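Local atomic coordinates of mannitol dehydrogenase (Helicobacter pylori, PDB entry 3TWO), a protein that probably catalyses the NADP(H)-dependent interconversion of cinnamyl alcohols and their aldehydes, as a zinc-containing alcohol dehydrogenase of the medium-chain family. Residues Lys78-Lys81 against Ile82-Val86; Val112-Thr115 against Tyr116-Asp120; Pro273-Val277 against Phe278-His282. All blocks are in the same frame, centred on the assembly; numbering follows the deposited sequence.

Contact 1 of 3, residues Lys78-Lys81 against Ile82-Val86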
# COMPACT_ATOMS: atom_id res chain seq x y z
N LYS B 78 8.13 -35.71 18.93
CA LYS B 78 7.41 -36.69 18.13
C LYS B 78 7.54 -36.52 16.62
O LYS B 78 7.29 -37.45 15.86
CB LYS B 78 5.92 -36.73 18.53
CG LYS B 78 5.19 -35.36 18.54
CD LYS B 78 4.13 -35.28 19.68
CE LYS B 78 3.27 -36.55 19.80
NZ LYS B 78 3.87 -37.59 20.69
N LYS B 79 7.97 -35.34 16.18
CA LYS B 79 7.93 -35.03 14.76
C LYS B 79 9.19 -35.45 13.98
O LYS B 79 9.17 -35.48 12.75
CB LYS B 79 7.60 -33.55 14.55
CG LYS B 79 6.36 -33.07 15.33
CD LYS B 79 5.98 -31.63 14.94
CE LYS B 79 5.26 -31.61 13.59
NZ LYS B 79 5.80 -30.59 12.62
N PHE B 80 10.28 -35.79 14.70
CA PHE B 80 11.61 -36.10 14.10
C PHE B 80 12.37 -37.22 14.81
O PHE B 80 12.11 -37.47 15.98
CB PHE B 80 12.48 -34.84 14.07
CG PHE B 80 11.93 -33.75 13.19
CD1 PHE B 80 11.26 -32.65 13.75
CD2 PHE B 80 12.04 -33.83 11.79
CE1 PHE B 80 10.72 -31.68 12.94
CE2 PHE B 80 11.50 -32.84 10.98
CZ PHE B 80 10.86 -31.77 11.55
N LYS B 81 13.31 -37.87 14.12
CA LYS B 81 14.19 -38.87 14.74
C LYS B 81 15.64 -38.55 14.42
O LYS B 81 15.92 -37.84 13.45
CB LYS B 81 13.95 -40.30 14.21
CG LYS B 81 12.78 -40.52 13.24
CD LYS B 81 12.85 -41.93 12.60
CE LYS B 81 13.60 -41.94 11.26
NZ LYS B 81 13.06 -40.82 10.39
N ILE B 82 16.56 -39.11 15.19
CA ILE B 82 17.98 -38.99 14.89
C ILE B 82 18.23 -39.44 13.44
O ILE B 82 17.65 -40.43 13.00
CB ILE B 82 18.81 -39.87 15.86
CG1 ILE B 82 18.62 -39.35 17.32
CG2 ILE B 82 20.33 -39.98 15.38
CD1 ILE B 82 19.53 -40.07 18.39
N GLY B 83 19.09 -38.74 12.70
CA GLY B 83 19.30 -39.06 11.28
C GLY B 83 18.44 -38.26 10.31
O GLY B 83 18.84 -38.11 9.13
N ASP B 84 17.29 -37.74 10.76
CA ASP B 84 16.43 -36.92 9.84
C ASP B 84 17.14 -35.72 9.23
O ASP B 84 17.91 -35.00 9.92
CB ASP B 84 15.16 -36.37 10.52
CG ASP B 84 14.09 -37.43 10.73
OD1 ASP B 84 14.26 -38.58 10.27
OD2 ASP B 84 13.09 -37.11 11.40
N VAL B 85 16.84 -35.47 7.96
CA VAL B 85 17.40 -34.30 7.28
C VAL B 85 16.42 -33.13 7.37
O VAL B 85 15.24 -33.26 7.05
CB VAL B 85 17.83 -34.63 5.80
CG1 VAL B 85 18.56 -33.44 5.25
CG2 VAL B 85 18.78 -35.88 5.75
N VAL B 86 16.90 -31.96 7.81
CA VAL B 86 16.02 -30.90 8.19
C VAL B 86 16.51 -29.52 7.86
O VAL B 86 17.67 -29.31 7.62
CB VAL B 86 15.76 -30.95 9.75
CG1 VAL B 86 15.02 -32.20 10.15
CG2 VAL B 86 17.07 -30.87 10.51

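Contact 2 of 3, residues Val112-Thr115 against Tyr116-Asp120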
# COMPACT_ATOMS: atom_id res chain seq x y z
N VAL B 112 8.11 -13.75 19.05
CA VAL B 112 8.90 -14.49 18.08
C VAL B 112 10.39 -14.39 18.47
O VAL B 112 10.87 -13.34 18.89
CB VAL B 112 8.65 -13.99 16.59
CG1 VAL B 112 8.97 -12.43 16.44
CG2 VAL B 112 9.45 -14.83 15.62
N VAL B 113 11.11 -15.50 18.39
CA VAL B 113 12.56 -15.47 18.59
C VAL B 113 13.22 -15.70 17.24
O VAL B 113 13.21 -16.84 16.72
CB VAL B 113 12.99 -16.55 19.60
CG1 VAL B 113 14.54 -16.62 19.70
CG2 VAL B 113 12.30 -16.27 20.98
N PHE B 114 13.75 -14.62 16.65
CA PHE B 114 14.48 -14.74 15.42
C PHE B 114 15.80 -15.46 15.70
O PHE B 114 16.34 -15.40 16.81
CB PHE B 114 14.75 -13.38 14.78
CG PHE B 114 13.49 -12.69 14.36
CD1 PHE B 114 13.04 -11.53 15.05
CD2 PHE B 114 12.72 -13.20 13.28
CE1 PHE B 114 11.84 -10.87 14.64
CE2 PHE B 114 11.52 -12.55 12.88
CZ PHE B 114 11.09 -11.37 13.56
N THR B 115 16.30 -16.13 14.67
CA THR B 115 17.43 -17.05 14.79
C THR B 115 18.73 -16.38 15.29
O THR B 115 19.55 -17.04 15.96
CB THR B 115 17.61 -17.79 13.43
OG1 THR B 115 16.32 -18.36 13.10
CG2 THR B 115 18.69 -18.92 13.48
N TYR B 116 18.87 -15.08 15.01
CA TYR B 116 20.01 -14.29 15.51
C TYR B 116 19.64 -12.82 15.70
O TYR B 116 18.57 -12.39 15.27
CB TYR B 116 21.22 -14.42 14.58
CG TYR B 116 20.93 -13.86 13.21
CD1 TYR B 116 21.05 -12.49 12.95
CD2 TYR B 116 20.49 -14.69 12.17
CE1 TYR B 116 20.76 -11.97 11.68
CE2 TYR B 116 20.18 -14.17 10.90
CZ TYR B 116 20.33 -12.83 10.66
OH TYR B 116 20.05 -12.34 9.40
N ASP B 117 20.53 -12.06 16.35
CA ASP B 117 20.24 -10.67 16.64
C ASP B 117 18.87 -10.54 17.36
O ASP B 117 18.02 -9.75 16.94
CB ASP B 117 20.22 -9.82 15.34
CG ASP B 117 20.41 -8.35 15.62
OD1 ASP B 117 20.73 -8.01 16.79
OD2 ASP B 117 20.29 -7.52 14.71
N CYS B 118 18.65 -11.32 18.41
CA CYS B 118 17.35 -11.32 19.07
C CYS B 118 17.49 -12.10 20.37
O CYS B 118 18.07 -13.19 20.38
CB CYS B 118 16.29 -11.98 18.15
SG CYS B 118 14.52 -11.97 18.75
N LEU B 119 16.98 -11.53 21.45
CA LEU B 119 16.98 -12.14 22.78
C LEU B 119 15.95 -13.27 22.78
O LEU B 119 14.89 -13.17 22.14
CB LEU B 119 16.65 -11.03 23.80
CG LEU B 119 17.62 -9.83 23.93
CD1 LEU B 119 17.20 -8.97 25.19
CD2 LEU B 119 19.16 -10.22 24.10
N ASP B 120 16.30 -14.38 23.41
CA ASP B 120 15.46 -15.57 23.43
C ASP B 120 14.66 -15.56 24.74
O ASP B 120 15.11 -16.13 25.73
CB ASP B 120 16.34 -16.84 23.39
CG ASP B 120 15.52 -18.15 23.37
OD1 ASP B 120 14.26 -18.12 23.50
OD2 ASP B 120 16.11 -19.23 23.19

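Contact 3 of 3, residues Pro273-Val277 against Phe278-His282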
# COMPACT_ATOMS: atom_id res chain seq x y z
N PRO B 273 12.84 3.64 1.39
CA PRO B 273 11.89 4.59 0.76
C PRO B 273 10.55 4.57 1.45
O PRO B 273 10.23 3.60 2.12
CB PRO B 273 11.78 4.08 -0.67
CG PRO B 273 12.10 2.61 -0.57
CD PRO B 273 13.18 2.51 0.51
N VAL B 274 9.81 5.66 1.33
CA VAL B 274 8.45 5.69 1.82
C VAL B 274 7.44 6.05 0.67
O VAL B 274 7.85 6.50 -0.44
CB VAL B 274 8.34 6.75 2.94
CG1 VAL B 274 9.52 6.60 4.05
CG2 VAL B 274 8.35 8.17 2.36
N LEU B 275 6.14 5.89 0.93
CA LEU B 275 5.13 6.42 0.06
C LEU B 275 4.19 7.26 0.92
O LEU B 275 3.80 6.83 1.98
CB LEU B 275 4.37 5.25 -0.61
CG LEU B 275 5.09 4.53 -1.78
CD1 LEU B 275 4.42 3.16 -2.05
CD2 LEU B 275 5.15 5.42 -3.07
N SER B 276 3.88 8.46 0.48
CA SER B 276 2.92 9.31 1.16
C SER B 276 1.51 9.10 0.63
O SER B 276 1.33 8.54 -0.47
CB SER B 276 3.28 10.79 0.99
OG SER B 276 2.72 11.28 -0.20
N VAL B 277 0.52 9.60 1.35
CA VAL B 277 -0.87 9.63 0.82
C VAL B 277 -0.98 10.23 -0.61
O VAL B 277 -1.75 9.72 -1.46
CB VAL B 277 -1.94 10.32 1.83
CG1 VAL B 277 -1.95 9.60 3.13
CG2 VAL B 277 -1.64 11.81 2.09
N PHE B 278 -0.23 11.30 -0.88
CA PHE B 278 -0.23 11.96 -2.21
C PHE B 278 0.28 11.00 -3.27
O PHE B 278 -0.28 10.96 -4.32
CB PHE B 278 0.59 13.27 -2.18
CG PHE B 278 -0.11 14.38 -1.44
CD1 PHE B 278 -0.19 14.38 -0.02
CD2 PHE B 278 -0.75 15.41 -2.15
CE1 PHE B 278 -0.88 15.41 0.68
CE2 PHE B 278 -1.43 16.45 -1.49
CZ PHE B 278 -1.51 16.47 -0.07
N ASP B 279 1.32 10.22 -2.97
CA ASP B 279 1.82 9.23 -3.90
C ASP B 279 0.79 8.16 -4.21
O ASP B 279 0.63 7.81 -5.40
CB ASP B 279 3.07 8.52 -3.40
CG ASP B 279 4.20 9.50 -3.05
OD1 ASP B 279 4.30 10.55 -3.70
OD2 ASP B 279 4.99 9.23 -2.12
N PHE B 280 0.10 7.63 -3.18
CA PHE B 280 -0.93 6.60 -3.45
C PHE B 280 -2.08 7.12 -4.31
O PHE B 280 -2.50 6.45 -5.24
CB PHE B 280 -1.50 6.01 -2.18
CG PHE B 280 -0.59 5.01 -1.53
CD1 PHE B 280 0.16 5.35 -0.39
CD2 PHE B 280 -0.49 3.73 -2.03
CE1 PHE B 280 1.00 4.36 0.23
CE2 PHE B 280 0.35 2.77 -1.40
CZ PHE B 280 1.08 3.09 -0.29
N ILE B 281 -2.55 8.33 -4.02
CA ILE B 281 -3.69 8.88 -4.72
C ILE B 281 -3.30 9.26 -6.14
O ILE B 281 -4.09 9.04 -7.09
CB ILE B 281 -4.29 10.06 -3.91
CG1 ILE B 281 -5.05 9.45 -2.71
CG2 ILE B 281 -5.22 10.96 -4.77
CD1 ILE B 281 -5.25 10.37 -1.56
N HIS B 282 -2.08 9.76 -6.32
CA HIS B 282 -1.67 10.11 -7.67
C HIS B 282 -1.59 8.84 -8.53
O HIS B 282 -2.01 8.85 -9.72
CB HIS B 282 -0.34 10.86 -7.67
CG HIS B 282 0.19 11.14 -9.04
ND1 HIS B 282 1.42 10.66 -9.47
CD2 HIS B 282 -0.32 11.85 -10.07
CE1 HIS B 282 1.65 11.09 -10.70
NE2 HIS B 282 0.61 11.81 -11.09
O HOH W 1 7.55 9.35 -2.41

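Contact 1 of 3, residues Lys78-Lys81 against Ile82-Val86
The carboxylate of Asp84 reaches back over the turn and takes hold of Lys81 at both ends, one oxygen for the backbone and the other for the side chain. OD1 forms a salt bridge with Lys81 NZ, 2.5 Å away, and offers the lone pair on the side of its sister oxygen. Asp84 OD2 accepts from Lys81 N at 2.8 Å. That bond is nearly straight at hydrogen, 163°, but the N-H comes down on the oxygen from well above the carboxylate plane. The lysine chain leaves CA with its first torsion nearly eclipsed, runs straight at the second, then bends at the last two, which brings NZ to OD1. Behind these two grips, Asp84 N returns a bond to Lys81 O at 3.0 Å, the closing bond of a type II beta turn from Lys81 to Asp84. Gly83 fills the third position of that turn with a positive phi, where a CB would jam against the preceding carbonyl oxygen.

On the other flank, Asp84 OD2 lies at the edge of the Phe80 ring, near its plane, with Phe80 CD2 3.5 Å off; ring and carboxylate stand 73° apart. The CE2 corner of the Phe80 ring meets Val86 CG1 at 3.7 Å, and Ile70 of strand 65-73 and Val143 touch both side chains. Backbone bonds from Gly83 and Asp84 to Ile70 tie the turn to that strand as the chain enters strand 85-88 of the GroES-like domain. With the lysine ammonium and a backbone N-H both directed at it, the Asp84 carboxylate would be expected to stay ionised, so that a charge pair and two backbone-directed bonds together fix this surface turn, with the Phe80-Val86 touch beside them.

Contact 2 of 3, residues Val112-Thr115 against Tyr116-Asp120
Cys118 points its side chain across the bend at Phe114, and the sulfur ends beside the backbone of the facing arm. Starting at Cys118 CB, the first neighbours are the Phe114 carbonyl oxygen, 3.7 Å away, and Phe114 CB at 4.0 Å, an apolar touch between the stems of the two side chains. From there chi1 of -176° swings SG anti to the cysteine's own N, which carries it back along the opposing chain toward Val113 and Val112. Cys118 SG accepts a weak hydrogen bond from Phe114 N at 3.5 Å, with an angle of 147° at hydrogen. The same Cys118 SG also lies 3.9 Å from Val112 O and 4.0 Å from Val113 CA. CD1 is the atom of the Phe114 ring nearest SG, and the two groups make an oblique sulfur-aromatic contact. One face of that ring carries Val112 CG2, offset toward the rim.

The whole piece is a bend in the GroES-like domain whose arms are short, weakly bonded strands of different small sheets, 113-114 pairing antiparallel with 91-93 and 119-120 with 126-127. Val112, three residues after Cys109, a ligand of the four-cysteine zinc site, touches Phe91 of strand 91-93. At the other end of the arms, both methyls of Val113 lie against Asp120, Val113 CG2 approaching Asp120 OD1 to 3.7 Å. The aspartate's polar end is held locally, OD1 by Phe122 N and OD2 by His123 ND1. At the bend itself Tyr116 turns its side chain outward from the arms, with its ring meeting that of His64, a ligand of the other zinc, and its hydroxyl in a weak hydrogen bond with Asp45 OD1. Thr115 OG1 is hydrogen-bonded to Gly89 O.

Contact 3 of 3, residues Pro273-Val277 against Phe278-His282
Ser276 and Asp279 trade bonds across the start of a helix in a capping box. Ser276 OG accepts from Asp279 N at 3.3 Å, well directed, and from Phe278 N at 3.0 Å through a weak, bent bond. Its chi1 of 87° places OG between backbone N and carbonyl carbon, facing the N-H groups of the first turn. In return Asp279 OD2 accepts from Ser276 N at 2.9 Å, almost straight at hydrogen but from above the carboxylate plane. Asp279 OD2 also accepts a hydrogen bond from a water 2.6 Å away, which makes a weak bond to Val274 O. The helical pattern then takes over: Phe280 N donates to Ser276 O and Ile281 N to Val277 O. The carboxylate near the helix N-terminus is probably favoured in its charged form.

Apolar contacts fill the corner between strand and helix. Leu275 CB packs 3.6 Å from Phe280 CE1 at an oblique approach to the ring, while Leu275 CD2 rests on Asp279 CB. Leu275 and Phe280 both reach Val288 of strand 287-290, and Leu275 also touches helix 248-252. Residues 274-276 pair antiparallel with a strand of the second subunit, continuing the sheet across the dimer interface, where Phe278 meets Trp53 of the second subunit edge-to-face and Phe280 packs on Phe280 of that subunit.

Each contact is local, within one continuous piece of chain: a turn, a bend and a strand-to-helix corner. Contact 1 is a surface feature of the GroES-like range, held by a salt bridge and turn hydrogen bonds. Contact 2, in that same range and about 23 Å away between centres, is partly buried near both zinc sites, and its arms join two small sheets; it relies on a weak sulfur bond and apolar packing. Contact 3, also partly buried, belongs to the zinc-binding dehydrogenase range, about 48 Å from contact 1 between centres and across the chain's centre. There an aspartate again accepts from a backbone N-H, now to begin a helix at the subunit interface. No two contacts touch.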